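Local coordinates for protein peptidase, zinc-dependent (Methanocorpusculum labreanum, PDB 3LMC) that probably acts as a zinc-dependent metallopeptidase of family M54 and also carries a separate iron site, at residues D61-R64 and I70-P73; R66-F71 and M76-Y81. One frame throughout, in Å; residues are numbered along the deposited sequence.

Contact 1. Residues D61-R64 and I70-P73; sequences DMFR and IFKP
Phe63 and Phe71 meet ring to ring, with CE2 of Phe63 lying 3.7 Å from CE2 of Phe71. Phe63 CE2 lies at the edge of the Phe71 ring, near its plane, and the two side chains cross at about a right angle. The chi1 of Phe71, -57°, sets CG opposite its own carbonyl carbon and carries the ring toward helix 53-66. Ile70 extends this apolar patch in two ways. Its CG2 sits over the centre of the Phe71 ring, 3.7 Å above the plane, and its CD1 reaches to 4.3 Å from CZ of Phe63. A branched aliphatic chain suits this place, since one arm covers a neighbouring ring while the other spans to the facing helix.

The second kind of contact is between Phe71 and the near part of Arg64: the backbone CA and the first methylenes face the ring, with CA 3.9 Å and CG 4.0 Å from Phe71 CD2. Here the one-turn helix 68-71 folds back on the C-terminal end of helix 53-66, beside the mixed sheet. Phe71 is buried among Phe63, Arg64 and, from the parallel strands, Ile34 and Ile91, and His4 meets it edge to face.

Polar interactions occupy the far end of Arg64. Its chain runs extended past the Phe71 ring and then bends at chi3 (54°), which turns the guanidinium away from the ring. NH2 donates to OD1 of Asp61, one helical turn earlier, over 2.7 Å in a salt bridge, using the anti lone pair of that oxygen. The carbonyl of Leu115 also receives NH2, those of Glu89 and Gly116 receive NH1, and OD1 of Asn85 receives NE; Asp61 OD2 pairs with Arg65. A long chain with five N-H groups suits a buried site ringed by carbonyls.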
loop_
_atom_site.group_PDB
_atom_site.type_symbol
_atom_site.label_atom_id
_atom_site.label_comp_id
_atom_site.label_asym_id
_atom_site.label_seq_id
_atom_site.Cartn_x
_atom_site.Cartn_y
_atom_site.Cartn_z
ATOM N N ASP A 61 3.433 8.176 -8.970
ATOM C CA ASP A 61 2.630 8.499 -10.144
ATOM C C ASP A 61 3.551 8.780 -11.342
ATOM O O ASP A 61 3.359 8.246 -12.431
ATOM C CB ASP A 61 1.726 9.690 -9.874
ATOM C CG ASP A 61 1.110 10.245 -11.148
ATOM O OD1 ASP A 61 0.263 9.562 -11.769
ATOM O OD2 ASP A 61 1.494 11.358 -11.539
HETATM N N MSE A 62 4.556 9.618 -11.144
HETATM C CA MSE A 62 5.477 9.924 -12.239
HETATM C C MSE A 62 6.142 8.674 -12.807
HETATM O O MSE A 62 6.298 8.538 -14.021
HETATM C CB MSE A 62 6.547 10.899 -11.777
HETATM C CG MSE A 62 6.002 12.244 -11.349
HETATM SE SE MSE A 62 7.487 13.469 -11.168
HETATM C CE MSE A 62 8.595 12.745 -12.632
ATOM N N PHE A 63 6.539 7.762 -11.923
ATOM C CA PHE A 63 7.159 6.514 -12.350
ATOM C C PHE A 63 6.206 5.676 -13.212
ATOM O O PHE A 63 6.587 5.155 -14.268
ATOM C CB PHE A 63 7.615 5.695 -11.131
ATOM C CG PHE A 63 8.276 4.417 -11.492
ATOM C CD1 PHE A 63 9.610 4.402 -11.893
ATOM C CD2 PHE A 63 7.570 3.220 -11.447
ATOM C CE1 PHE A 63 10.236 3.206 -12.234
ATOM C CE2 PHE A 63 8.191 2.018 -11.784
ATOM C CZ PHE A 63 9.525 2.015 -12.180
ATOM N N ARG A 64 4.971 5.528 -12.754
ATOM C CA ARG A 64 3.986 4.790 -13.531
ATOM C C ARG A 64 3.834 5.395 -14.935
ATOM O O ARG A 64 3.891 4.679 -15.934
ATOM C CB ARG A 64 2.633 4.793 -12.825
ATOM C CG ARG A 64 1.510 4.102 -13.609
ATOM C CD ARG A 64 0.200 4.148 -12.809
ATOM N NE ARG A 64 -0.085 5.526 -12.443
ATOM C CZ ARG A 64 -0.713 5.902 -11.337
ATOM N NH1 ARG A 64 -1.172 4.993 -10.484
ATOM N NH2 ARG A 64 -0.890 7.195 -11.096
ATOM N N ILE A 70 5.913 -1.423 -18.158
ATOM C CA ILE A 70 5.577 -2.167 -16.936
ATOM C C ILE A 70 4.066 -2.233 -16.637
ATOM O O ILE A 70 3.528 -3.319 -16.454
ATOM C CB ILE A 70 6.326 -1.624 -15.695
ATOM C CG1 ILE A 70 7.836 -1.708 -15.895
ATOM C CG2 ILE A 70 5.959 -2.419 -14.458
ATOM C CD1 ILE A 70 8.612 -1.318 -14.657
ATOM N N PHE A 71 3.383 -1.087 -16.604
ATOM C CA PHE A 71 2.013 -1.052 -16.063
ATOM C C PHE A 71 0.850 -1.059 -17.067
ATOM O O PHE A 71 -0.287 -1.366 -16.690
ATOM C CB PHE A 71 1.846 0.141 -15.117
ATOM C CG PHE A 71 2.829 0.150 -13.981
ATOM C CD1 PHE A 71 2.626 -0.651 -12.863
ATOM C CD2 PHE A 71 3.965 0.949 -14.033
ATOM C CE1 PHE A 71 3.544 -0.649 -11.819
ATOM C CE2 PHE A 71 4.880 0.962 -12.985
ATOM C CZ PHE A 71 4.671 0.167 -11.886
ATOM N N LYS A 72 1.116 -0.709 -18.323
ATOM C CA LYS A 72 0.041 -0.587 -19.313
ATOM C C LYS A 72 -0.382 -1.955 -19.847
ATOM O O LYS A 72 0.454 -2.702 -20.342
ATOM C CB LYS A 72 0.486 0.323 -20.460
ATOM C CG LYS A 72 -0.504 0.428 -21.605
ATOM C CD LYS A 72 0.021 1.324 -22.722
ATOM C CE LYS A 72 0.817 0.530 -23.755
ATOM N NZ LYS A 72 0.053 -0.620 -24.364
ATOM N N PRO A 73 -1.678 -2.299 -19.732
ATOM C CA PRO A 73 -2.170 -3.545 -20.333
ATOM C C PRO A 73 -1.831 -3.563 -21.820
ATOM O O PRO A 73 -1.783 -2.499 -22.435
ATOM C CB PRO A 73 -3.689 -3.443 -20.156
ATOM C CG PRO A 73 -3.872 -2.561 -18.985
ATOM C CD PRO A 73 -2.752 -1.550 -19.060
#

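Contact 2. Residues R66-F71 and M76-Y81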
loop_
_atom_site.group_PDB
_atom_site.type_symbol
_atom_site.label_atom_id
_atom_site.label_comp_id
_atom_site.label_asym_id
_atom_site.label_seq_id
_atom_site.Cartn_x
_atom_site.Cartn_y
_atom_site.Cartn_z
ATOM N N ARG A 66 5.790 7.148 -16.669
ATOM C CA ARG A 66 7.034 6.992 -17.419
ATOM C C ARG A 66 7.274 5.521 -17.801
ATOM O O ARG A 66 8.124 5.231 -18.643
ATOM C CB ARG A 66 8.203 7.556 -16.587
ATOM C CG ARG A 66 9.594 7.411 -17.184
ATOM C CD ARG A 66 10.661 8.070 -16.301
ATOM N NE ARG A 66 10.964 7.285 -15.098
ATOM C CZ ARG A 66 12.040 6.514 -14.957
ATOM N NH1 ARG A 66 12.943 6.423 -15.939
ATOM N NH2 ARG A 66 12.226 5.841 -13.826
HETATM N N MSE A 67 6.508 4.598 -17.215
HETATM C CA MSE A 67 6.777 3.160 -17.395
HETATM C C MSE A 67 5.629 2.327 -17.984
HETATM O O MSE A 67 5.155 1.394 -17.343
HETATM C CB MSE A 67 7.235 2.529 -16.071
HETATM C CG MSE A 67 8.575 3.045 -15.539
HETATM SE SE MSE A 67 10.092 2.695 -16.771
HETATM C CE MSE A 67 10.376 0.822 -16.425
ATOM N N PRO A 68 5.194 2.647 -19.216
ATOM C CA PRO A 68 4.146 1.865 -19.881
ATOM C C PRO A 68 4.535 0.403 -20.019
ATOM O O PRO A 68 3.698 -0.496 -19.857
ATOM C CB PRO A 68 4.073 2.487 -21.282
ATOM C CG PRO A 68 4.637 3.841 -21.141
ATOM C CD PRO A 68 5.641 3.791 -20.036
ATOM N N GLN A 69 5.800 0.166 -20.345
ATOM C CA GLN A 69 6.267 -1.193 -20.573
ATOM C C GLN A 69 6.070 -2.063 -19.318
ATOM O O GLN A 69 6.029 -3.294 -19.407
ATOM C CB GLN A 69 7.721 -1.215 -21.082
ATOM C CG GLN A 69 8.771 -0.647 -20.130
ATOM C CD GLN A 69 9.055 0.841 -20.349
ATOM O OE1 GLN A 69 8.154 1.622 -20.650
ATOM N NE2 GLN A 69 10.318 1.237 -20.180
ATOM N N ILE A 70 5.913 -1.423 -18.158
ATOM C CA ILE A 70 5.577 -2.167 -16.936
ATOM C C ILE A 70 4.066 -2.233 -16.637
ATOM O O ILE A 70 3.528 -3.319 -16.454
ATOM C CB ILE A 70 6.326 -1.624 -15.695
ATOM C CG1 ILE A 70 7.836 -1.708 -15.895
ATOM C CG2 ILE A 70 5.959 -2.419 -14.458
ATOM C CD1 ILE A 70 8.612 -1.318 -14.657
ATOM N N PHE A 71 3.383 -1.087 -16.604
ATOM C CA PHE A 71 2.013 -1.052 -16.063
ATOM C C PHE A 71 0.850 -1.059 -17.067
ATOM O O PHE A 71 -0.287 -1.366 -16.690
ATOM C CB PHE A 71 1.846 0.141 -15.117
ATOM C CG PHE A 71 2.829 0.150 -13.981
ATOM C CD1 PHE A 71 2.626 -0.651 -12.863
ATOM C CD2 PHE A 71 3.965 0.949 -14.033
ATOM C CE1 PHE A 71 3.544 -0.649 -11.819
ATOM C CE2 PHE A 71 4.880 0.962 -12.985
ATOM C CZ PHE A 71 4.671 0.167 -11.886
HETATM N N MSE A 76 -4.241 -1.743 -24.195
HETATM C CA MSE A 76 -4.492 -0.328 -23.908
HETATM C C MSE A 76 -3.614 0.624 -24.728
HETATM O O MSE A 76 -2.381 0.578 -24.669
HETATM C CB MSE A 76 -4.355 -0.023 -22.409
HETATM C CG MSE A 76 -4.669 1.428 -22.073
HETATM SE SE MSE A 76 -4.306 1.925 -20.212
HETATM C CE MSE A 76 -5.765 0.949 -19.361
ATOM N N ASP A 77 -4.264 1.492 -25.490
ATOM C CA ASP A 77 -3.563 2.459 -26.318
ATOM C C ASP A 77 -2.606 3.304 -25.471
ATOM O O ASP A 77 -2.929 3.655 -24.334
ATOM C CB ASP A 77 -4.575 3.356 -27.031
ATOM C CG ASP A 77 -3.942 4.606 -27.593
ATOM O OD1 ASP A 77 -3.121 4.492 -28.534
ATOM O OD2 ASP A 77 -4.264 5.700 -27.082
ATOM N N LEU A 78 -1.436 3.628 -26.028
ATOM C CA LEU A 78 -0.384 4.340 -25.293
ATOM C C LEU A 78 -0.767 5.767 -24.908
ATOM O O LEU A 78 -0.421 6.243 -23.822
ATOM C CB LEU A 78 0.924 4.356 -26.090
ATOM C CG LEU A 78 2.082 5.129 -25.464
ATOM C CD1 LEU A 78 2.343 4.613 -24.042
ATOM C CD2 LEU A 78 3.335 4.999 -26.332
ATOM N N GLU A 79 -1.477 6.447 -25.802
ATOM C CA GLU A 79 -1.917 7.807 -25.536
ATOM C C GLU A 79 -3.004 7.813 -24.462
ATOM O O GLU A 79 -3.037 8.707 -23.616
ATOM C CB GLU A 79 -2.427 8.474 -26.819
ATOM C CG GLU A 79 -2.281 9.994 -26.833
ATOM C CD GLU A 79 -2.694 10.615 -28.165
ATOM O OE1 GLU A 79 -3.585 10.050 -28.842
ATOM O OE2 GLU A 79 -2.126 11.668 -28.533
ATOM N N PHE A 80 -3.887 6.815 -24.499
ATOM C CA PHE A 80 -4.905 6.655 -23.464
ATOM C C PHE A 80 -4.217 6.442 -22.101
ATOM O O PHE A 80 -4.645 6.988 -21.090
ATOM C CB PHE A 80 -5.820 5.474 -23.805
ATOM C CG PHE A 80 -6.924 5.227 -22.800
ATOM C CD1 PHE A 80 -8.222 5.639 -23.061
ATOM C CD2 PHE A 80 -6.671 4.561 -21.608
ATOM C CE1 PHE A 80 -9.240 5.409 -22.142
ATOM C CE2 PHE A 80 -7.689 4.324 -20.683
ATOM C CZ PHE A 80 -8.964 4.745 -20.943
ATOM N N TYR A 81 -3.145 5.656 -22.086
ATOM C CA TYR A 81 -2.412 5.358 -20.853
ATOM C C TYR A 81 -1.751 6.612 -20.290
ATOM O O TYR A 81 -1.769 6.855 -19.071
ATOM C CB TYR A 81 -1.366 4.274 -21.117
ATOM C CG TYR A 81 -0.473 3.934 -19.940
ATOM C CD1 TYR A 81 0.767 4.542 -19.786
ATOM C CD2 TYR A 81 -0.856 2.982 -19.000
ATOM C CE1 TYR A 81 1.600 4.226 -18.719
ATOM C CE2 TYR A 81 -0.024 2.658 -17.929
ATOM C CZ TYR A 81 1.197 3.284 -17.793
ATOM O OH TYR A 81 2.024 2.968 -16.733
#
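Tyr81 overlaps Pro68, its CE1 coming 3.7 Å from CA of Pro68 and 3.9 Å from CG of the same proline; the two side chains cross at about a right angle. The chi1 of Tyr81, 176°, puts its ring anti to the backbone N, and from there it reaches across to helix 68-71. At the far end of the ring OH comes 3.3 Å from CB of Phe71, near the plane of the Phe71 ring and at its edge. Leu78, one turn earlier on the same helix, adds a smaller contact, its CD1 resting 3.8 Å from CG of Pro68. Selenium of the selenomethionine Met76 lies in the plane of the Tyr81 ring, at its edge.

Both segments hold a helix start. Pro68 is the first residue of helix 68-71, where a residue without an N-H costs no helical bond, and Met67 just before it offers its carbonyl oxygen to the N-H groups of Ile70 and Phe71. Asp77 is the N-cap of helix 78-88: its OD2 accepts from N of Phe80 at 2.8 Å, met from above the carboxylate plane. The short acid suits this place because its carboxylate reaches back to the first turn.

No hydrogen bond joins the two segments, so apolar surface holds them together. The buried hydroxyl of Tyr81 is satisfied instead by the carbonyl oxygen of Arg64, near the C-terminal end of helix 53-66, so the ring can lie among carbon atoms while this one side chain spans helices 78-88, 68-71 and 53-66.

Overall arrangement
From the N terminus, the chain runs through strand 3-7, helix 16-27 and strand 31-34, then through the paired strands 44-45 and 50-52 into helix 53-66. It turns into the single-turn helix 68-71 and passes through a short loop into helix 78-88. Contact 1 closes the first turn, bringing 70-73 back to 61-64; contact 2 closes the next, bringing 76-81 back to 66-71. The two loops overlap, one beginning within the other, and share Ile70 and Phe71. Packing of Lys72 on Tyr81 also joins them. Together they bind three successive helices into one corner, beside strands 31-34 and 90-94 and away from the zinc and iron sites.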